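Local coordinates for extracellular solute-binding protein (Bordetella parapertussis, PDB 3PU5) that probably captures a small solute, perhaps a polyamine, outside the cytoplasmic membrane and passes it to an ABC-type importer, at residues A[310-313]-A[314-318]; A[157-160]-A[161-165]; A[20-24]-A[25-29]. All coordinates share one frame; numbering follows the deposited sequence.

All three contacts are single helical turns meeting the next turn. The touching residues of interaction 2 are all buried, whereas interaction 1 lies at the surface and interaction 3 is partly buried. Interactions 1 and 2 are on different helices that pack together: Leu315 CD2 comes within 4.1 Å of Ala157 CB. Interaction 3 is on the other side of the chain's centre, its centre about 38 Å from that of interaction 1, consistent with the other lobe of a two-lobed binding protein. The chemistry differs with place: a serine hydroxyl turns back onto its own helix in 157-165, water joins the backbone in 310-318, and in 20-29 water links a backbone carbonyl to a glutamate, beside a proline.

Interaction 1: residues A[310-313]-A[314-318]; sequences KNMS and ALLDL
Ala314 CB lies 3.9 Å from Asn311 O, but the backbone of Ala314 joins the preceding turn through water. The direct distance from Ala314 N to Lys310 O is 5.4 Å, too long for the regular i to i+4 bond, and water 1 fills the gap by donating to Lys310 O and accepting from Ala314 N. The backbone of Asn311, at phi -94° and psi -7°, departs from the helical values of the residues after it and is consistent with the opening here. Regular bonding resumes with Leu315, whose N reaches Asn311 O at 2.9 Å in an almost straight bond. Leu315 CB lies 3.3 Å from Asn311 O. Leu316 N bonds Met312 O at 2.9 Å, and its side chain covers that carbonyl, CG lying 3.1 Å from Met312 O. With Leu316 CG set beside its own N (chi1 -67°), the branch leans back along the helix, and CD1 meets Met312 CG at 3.8 Å; the two chains cross at a slant. Met312 is a selenomethionine. Asp317 N continues the series on Ser313 O at 3.0 Å. On helix 305-322, Leu315 is buried. Met312, Leu315 and Leu316 touch Leu150 of a loop, Leu316 also Ser151; Ala314, Leu315 and Leu318 pack on Ile174 of helix 174-184, and Met312 and Leu315 rest on Ala157 of helix 156-167, Leu315 also meeting its Leu160.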
loop_
_atom_site.group_PDB
_atom_site.type_symbol
_atom_site.label_atom_id
_atom_site.label_comp_id
_atom_site.label_asym_id
_atom_site.label_seq_id
_atom_site.Cartn_x
_atom_site.Cartn_y
_atom_site.Cartn_z
ATOM N N LYS A 310 15.475 -7.520 2.593
ATOM C CA LYS A 310 16.645 -8.380 2.500
ATOM C C LYS A 310 17.179 -8.472 1.075
ATOM O O LYS A 310 18.386 -8.550 0.866
ATOM C CB LYS A 310 16.327 -9.781 3.033
ATOM C CG LYS A 310 17.492 -10.759 2.908
ATOM C CD LYS A 310 17.173 -12.126 3.523
ATOM C CE LYS A 310 16.395 -13.021 2.563
ATOM N NZ LYS A 310 16.184 -14.386 3.127
ATOM N N ASN A 311 16.279 -8.463 0.097
ATOM C CA ASN A 311 16.668 -8.697 -1.287
ATOM C C ASN A 311 16.952 -7.424 -2.077
ATOM O O ASN A 311 17.413 -7.493 -3.210
ATOM C CB ASN A 311 15.599 -9.534 -2.004
ATOM C CG ASN A 311 15.607 -10.986 -1.571
ATOM O OD1 ASN A 311 14.738 -11.769 -1.959
ATOM N ND2 ASN A 311 16.590 -11.354 -0.762
HETATM N N MSE A 312 16.685 -6.266 -1.482
HETATM C CA MSE A 312 16.740 -5.007 -2.216
HETATM C C MSE A 312 18.110 -4.747 -2.852
HETATM O O MSE A 312 18.189 -4.413 -4.029
HETATM C CB MSE A 312 16.319 -3.833 -1.326
HETATM C CG MSE A 312 16.055 -2.522 -2.087
HETATM SE SE MSE A 312 14.745 -2.689 -3.567
HETATM C CE MSE A 312 14.056 -0.848 -3.599
ATOM N N SER A 313 19.182 -4.905 -2.079
ATOM C CA SER A 313 20.535 -4.683 -2.598
ATOM C C SER A 313 20.847 -5.537 -3.827
ATOM O O SER A 313 21.237 -5.016 -4.864
ATOM C CB SER A 313 21.583 -4.922 -1.505
ATOM O OG SER A 313 21.317 -4.086 -0.394
ATOM N N ALA A 314 20.668 -6.845 -3.709
ATOM C CA ALA A 314 20.892 -7.742 -4.837
ATOM C C ALA A 314 19.987 -7.406 -6.020
ATOM O O ALA A 314 20.428 -7.419 -7.167
ATOM C CB ALA A 314 20.703 -9.184 -4.419
ATOM N N LEU A 315 18.718 -7.127 -5.744
ATOM C CA LEU A 315 17.767 -6.769 -6.800
ATOM C C LEU A 315 18.243 -5.537 -7.571
ATOM O O LEU A 315 18.229 -5.518 -8.802
ATOM C CB LEU A 315 16.373 -6.523 -6.204
ATOM C CG LEU A 315 15.207 -6.275 -7.171
ATOM C CD1 LEU A 315 15.069 -7.407 -8.198
ATOM C CD2 LEU A 315 13.902 -6.074 -6.395
ATOM N N LEU A 316 18.663 -4.512 -6.839
ATOM C CA LEU A 316 19.194 -3.287 -7.437
ATOM C C LEU A 316 20.407 -3.573 -8.318
ATOM O O LEU A 316 20.527 -3.037 -9.420
ATOM C CB LEU A 316 19.585 -2.294 -6.341
ATOM C CG LEU A 316 18.433 -1.719 -5.525
ATOM C CD1 LEU A 316 18.939 -1.141 -4.217
ATOM C CD2 LEU A 316 17.691 -0.664 -6.335
ATOM N N ASP A 317 21.308 -4.410 -7.808
ATOM C CA ASP A 317 22.497 -4.830 -8.547
ATOM C C ASP A 317 22.118 -5.464 -9.889
ATOM O O ASP A 317 22.623 -5.063 -10.938
ATOM C CB ASP A 317 23.317 -5.829 -7.724
ATOM C CG ASP A 317 24.125 -5.159 -6.620
ATOM O OD1 ASP A 317 24.262 -3.912 -6.641
ATOM O OD2 ASP A 317 24.638 -5.881 -5.732
ATOM N N LEU A 318 21.232 -6.456 -9.846
ATOM C CA LEU A 318 20.751 -7.124 -11.058
ATOM C C LEU A 318 20.092 -6.133 -12.009
ATOM O O LEU A 318 20.293 -6.193 -13.227
ATOM C CB LEU A 318 19.752 -8.223 -10.707
ATOM C CG LEU A 318 20.305 -9.590 -10.318
ATOM C CD1 LEU A 318 19.165 -10.578 -10.218
ATOM C CD2 LEU A 318 21.334 -10.064 -11.340
HETATM O O HOH W 1 20.139 -8.013 -1.004
#

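Interaction 2: residues A[157-160]-A[161-165]; sequences AEVL and SMFGK
Phe163 turns its ring back over the turn that precedes it. Its CG is anti to its own carbonyl carbon (chi1 -71°), which sends the ring toward 157-160, and one face receives the carbonyl oxygen of Val159, 3.8 Å above the ring plane and displaced toward the rim. That oxygen is already used by the backbone: Phe163 N bonds Val159 O at 3.2 Å, while Met162 N makes a weak, strongly bent second bond to it. Val159 CG1 approaches the far end of the ring, 4.3 Å from Phe163 CZ. Leu160 CD2 comes obliquely, 4.1 Å from Phe163 CD2, and both methyls approach from the side of the ring plane where Val159 O lies. The contact takes in most of helix 156-167, with the touching residues buried, a helix packed among other elements of an alpha/beta solute-binding protein: Phe163 also meets Thr180 and Met184 of helix 174-184, Leu160 touches Trp319 of helix 305-322, and Met162, a selenomethionine, rests on Val238 of strand 238-246. Ser161 has the same first torsion as Phe163, and here it brings OG back along the helix to donate to Ala157 O at 3.2 Å. Ser161 N donates to Ala157 O at 3.0 Å, and the two donors arrive from opposite faces of the carbonyl plane, which gives this buried oxygen two bonds within one turn. Gly164 N makes a fairly straight bond of 2.9 Å to Leu160 O, an oxygen that also accepts from Ser177 OG. Glu158 directs its carboxylate away from the following turn, and OE2 forms a salt bridge with Arg155.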
loop_
_atom_site.group_PDB
_atom_site.type_symbol
_atom_site.label_atom_id
_atom_site.label_comp_id
_atom_site.label_asym_id
_atom_site.label_seq_id
_atom_site.Cartn_x
_atom_site.Cartn_y
_atom_site.Cartn_z
ATOM N N ALA A 157 9.815 -2.918 -6.544
ATOM C CA ALA A 157 10.224 -4.199 -5.981
ATOM C C ALA A 157 9.037 -5.144 -5.884
ATOM O O ALA A 157 9.169 -6.340 -6.138
ATOM C CB ALA A 157 10.869 -4.010 -4.610
ATOM N N GLU A 158 7.879 -4.599 -5.517
ATOM C CA GLU A 158 6.665 -5.397 -5.341
ATOM C C GLU A 158 6.174 -6.021 -6.652
ATOM O O GLU A 158 5.861 -7.210 -6.701
ATOM C CB GLU A 158 5.541 -4.553 -4.718
ATOM C CG GLU A 158 5.647 -4.326 -3.193
ATOM C CD GLU A 158 6.670 -3.262 -2.782
ATOM O OE1 GLU A 158 7.398 -2.738 -3.658
ATOM O OE2 GLU A 158 6.750 -2.953 -1.565
ATOM N N VAL A 159 6.084 -5.214 -7.704
ATOM C CA VAL A 159 5.656 -5.726 -9.005
ATOM C C VAL A 159 6.607 -6.819 -9.497
ATOM O O VAL A 159 6.165 -7.875 -9.940
ATOM C CB VAL A 159 5.538 -4.604 -10.053
ATOM C CG1 VAL A 159 5.048 -5.167 -11.389
ATOM C CG2 VAL A 159 4.580 -3.547 -9.559
ATOM N N LEU A 160 7.910 -6.562 -9.411
ATOM C CA LEU A 160 8.909 -7.563 -9.801
ATOM C C LEU A 160 8.757 -8.863 -9.005
ATOM O O LEU A 160 8.911 -9.958 -9.552
ATOM C CB LEU A 160 10.325 -7.006 -9.645
ATOM C CG LEU A 160 10.754 -5.937 -10.661
ATOM C CD1 LEU A 160 11.975 -5.183 -10.167
ATOM C CD2 LEU A 160 11.014 -6.572 -12.032
ATOM N N SER A 161 8.447 -8.744 -7.715
ATOM C CA SER A 161 8.189 -9.931 -6.895
ATOM C C SER A 161 7.106 -10.819 -7.500
ATOM O O SER A 161 7.207 -12.049 -7.460
ATOM C CB SER A 161 7.801 -9.542 -5.469
ATOM O OG SER A 161 8.942 -9.162 -4.730
HETATM N N MSE A 162 6.057 -10.199 -8.043
HETATM C CA MSE A 162 4.999 -10.951 -8.710
HETATM C C MSE A 162 5.548 -11.667 -9.933
HETATM O O MSE A 162 5.111 -12.778 -10.249
HETATM C CB MSE A 162 3.855 -10.045 -9.165
HETATM C CG MSE A 162 2.850 -9.687 -8.091
HETATM SE SE MSE A 162 1.655 -11.148 -7.539
HETATM C CE MSE A 162 1.867 -12.308 -9.054
ATOM N N PHE A 163 6.466 -11.009 -10.644
ATOM C CA PHE A 163 7.102 -11.647 -11.796
ATOM C C PHE A 163 7.908 -12.872 -11.343
ATOM O O PHE A 163 7.903 -13.914 -12.000
ATOM C CB PHE A 163 8.015 -10.681 -12.558
ATOM C CG PHE A 163 7.288 -9.608 -13.323
ATOM C CD1 PHE A 163 5.912 -9.613 -13.424
ATOM C CD2 PHE A 163 8.004 -8.608 -13.970
ATOM C CE1 PHE A 163 5.249 -8.627 -14.137
ATOM C CE2 PHE A 163 7.354 -7.605 -14.686
ATOM C CZ PHE A 163 5.970 -7.618 -14.771
ATOM N N GLY A 164 8.609 -12.741 -10.222
ATOM C CA GLY A 164 9.352 -13.865 -9.677
ATOM C C GLY A 164 8.441 -15.037 -9.355
ATOM O O GLY A 164 8.808 -16.193 -9.560
ATOM N N LYS A 165 7.244 -14.747 -8.853
ATOM C CA LYS A 165 6.294 -15.797 -8.484
ATOM C C LYS A 165 5.664 -16.469 -9.712
ATOM O O LYS A 165 5.528 -17.689 -9.758
ATOM C CB LYS A 165 5.200 -15.228 -7.587
ATOM C CG LYS A 165 4.233 -16.269 -7.031
ATOM C CD LYS A 165 3.247 -15.603 -6.075
ATOM C CE LYS A 165 1.956 -16.405 -5.904
ATOM N NZ LYS A 165 0.920 -15.616 -5.157
#

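Interaction 3: residues A[20-24]-A[25-29]; sequences NVRKH and MAEPF
Val21 O takes two backbone bonds from the following turn. Met25 N donates to Val21 O at 2.9 Å from above the carbonyl plane with an N-H...O angle of 139°, while Ala26 N, five residues on, donates to Val21 O in the plane with an N-H...O angle of 167°. Glu27 N repeats the five-residue spacing, reaching Arg22 O at 2.8 Å; these two longer steps define a pi-type turn. Pro28 lacks an N-H, and its ring carbon CD instead sits 3.2 Å from Lys23 O. Water supplies a partner for that carbonyl: water 2 donates to Lys23 O at 2.8 Å and to Glu27 OE1. Among the charged side chains, Glu27 OE2 lies against aliphatic carbons of Arg22, CG at 3.5 Å and CD beside it, as the two chains pass over each other aslant. The charged ends stay apart, with Arg22 NE 5.0 Å from Glu27 OE2. The one apolar side-chain pair across the segments is Val21 CG1 with CB of Met25, a selenomethionine, at 4.3 Å. The short axes on either side of the irregular turn differ by 22°. Helix 15-33 is the crossover of a beta-alpha-beta unit between parallel strands 7-12 and 36-41; Val21 and Ala26 face Leu39 and Val37 of the latter strand, an element of the alpha/beta lobes characteristic of periplasmic binding proteins.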
loop_
_atom_site.group_PDB
_atom_site.type_symbol
_atom_site.label_atom_id
_atom_site.label_comp_id
_atom_site.label_asym_id
_atom_site.label_seq_id
_atom_site.Cartn_x
_atom_site.Cartn_y
_atom_site.Cartn_z
ATOM N N ASN A 20 -7.636 13.157 5.950
ATOM C CA ASN A 20 -8.670 12.138 5.972
ATOM C C ASN A 20 -8.612 11.228 7.184
ATOM O O ASN A 20 -9.645 10.790 7.662
ATOM C CB ASN A 20 -8.725 11.378 4.651
ATOM C CG ASN A 20 -9.449 12.174 3.581
ATOM O OD1 ASN A 20 -10.678 12.204 3.555
ATOM N ND2 ASN A 20 -8.695 12.848 2.720
ATOM N N VAL A 21 -7.408 10.971 7.695
ATOM C CA VAL A 21 -7.277 10.295 8.977
ATOM C C VAL A 21 -7.946 11.121 10.070
ATOM O O VAL A 21 -8.641 10.581 10.918
ATOM C CB VAL A 21 -5.803 10.063 9.367
ATOM C CG1 VAL A 21 -5.726 9.567 10.811
ATOM C CG2 VAL A 21 -5.142 9.059 8.416
ATOM N N ARG A 22 -7.729 12.435 10.046
ATOM C CA ARG A 22 -8.335 13.328 11.033
ATOM C C ARG A 22 -9.856 13.293 10.919
ATOM O O ARG A 22 -10.564 13.102 11.903
ATOM C CB ARG A 22 -7.836 14.769 10.854
ATOM C CG ARG A 22 -8.389 15.730 11.919
ATOM C CD ARG A 22 -7.950 17.178 11.704
ATOM N NE ARG A 22 -6.514 17.361 11.925
ATOM C CZ ARG A 22 -5.666 17.800 10.999
ATOM N NH1 ARG A 22 -6.110 18.113 9.785
ATOM N NH2 ARG A 22 -4.376 17.938 11.286
ATOM N N LYS A 23 -10.347 13.471 9.701
ATOM C CA LYS A 23 -11.782 13.536 9.442
ATOM C C LYS A 23 -12.520 12.225 9.744
ATOM O O LYS A 23 -13.627 12.224 10.309
ATOM C CB LYS A 23 -12.002 13.929 7.981
ATOM C CG LYS A 23 -13.450 14.178 7.591
ATOM C CD LYS A 23 -13.535 14.579 6.124
ATOM C CE LYS A 23 -14.931 15.042 5.736
ATOM N NZ LYS A 23 -15.019 15.316 4.266
ATOM N N HIS A 24 -11.913 11.107 9.366
ATOM C CA HIS A 24 -12.630 9.831 9.390
ATOM C C HIS A 24 -12.231 8.875 10.504
ATOM O O HIS A 24 -12.929 7.887 10.764
ATOM C CB HIS A 24 -12.535 9.154 8.021
ATOM C CG HIS A 24 -13.122 9.977 6.921
ATOM N ND1 HIS A 24 -14.470 10.258 6.845
ATOM C CD2 HIS A 24 -12.546 10.615 5.875
ATOM C CE1 HIS A 24 -14.700 11.017 5.790
ATOM N NE2 HIS A 24 -13.548 11.249 5.184
HETATM N N MSE A 25 -11.114 9.167 11.168
HETATM C CA MSE A 25 -10.666 8.326 12.272
HETATM C C MSE A 25 -10.525 9.102 13.583
HETATM O O MSE A 25 -11.154 8.755 14.576
HETATM C CB MSE A 25 -9.356 7.627 11.904
HETATM C CG MSE A 25 -9.481 6.735 10.664
HETATM SE SE MSE A 25 -7.817 5.829 10.198
HETATM C CE MSE A 25 -8.588 4.413 9.077
ATOM N N ALA A 26 -9.705 10.151 13.576
ATOM C CA ALA A 26 -9.417 10.918 14.792
ATOM C C ALA A 26 -10.645 11.648 15.342
ATOM O O ALA A 26 -10.976 11.504 16.513
ATOM C CB ALA A 26 -8.279 11.892 14.559
ATOM N N GLU A 27 -11.328 12.417 14.495
ATOM C CA GLU A 27 -12.485 13.197 14.949
ATOM C C GLU A 27 -13.657 12.340 15.458
ATOM O O GLU A 27 -14.149 12.567 16.562
ATOM C CB GLU A 27 -12.930 14.208 13.887
ATOM C CG GLU A 27 -12.016 15.434 13.787
ATOM C CD GLU A 27 -12.272 16.280 12.539
ATOM O OE1 GLU A 27 -13.237 15.990 11.802
ATOM O OE2 GLU A 27 -11.511 17.242 12.289
ATOM N N PRO A 28 -14.102 11.342 14.667
ATOM C CA PRO A 28 -15.171 10.456 15.150
ATOM C C PRO A 28 -14.819 9.749 16.454
ATOM O O PRO A 28 -15.677 9.606 17.326
ATOM C CB PRO A 28 -15.311 9.432 14.020
ATOM C CG PRO A 28 -14.862 10.174 12.799
ATOM C CD PRO A 28 -13.730 11.043 13.273
ATOM N N PHE A 29 -13.571 9.316 16.587
ATOM C CA PHE A 29 -13.131 8.649 17.803
ATOM C C PHE A 29 -13.208 9.575 19.012
ATOM O O PHE A 29 -13.666 9.168 20.081
ATOM C CB PHE A 29 -11.701 8.138 17.652
ATOM C CG PHE A 29 -11.158 7.500 18.900
ATOM C CD1 PHE A 29 -11.593 6.247 19.293
ATOM C CD2 PHE A 29 -10.216 8.160 19.682
ATOM C CE1 PHE A 29 -11.097 5.657 20.449
ATOM C CE2 PHE A 29 -9.715 7.582 20.820
ATOM C CZ PHE A 29 -10.155 6.325 21.210
HETATM O O HOH W 2 -15.064 14.368 11.356
#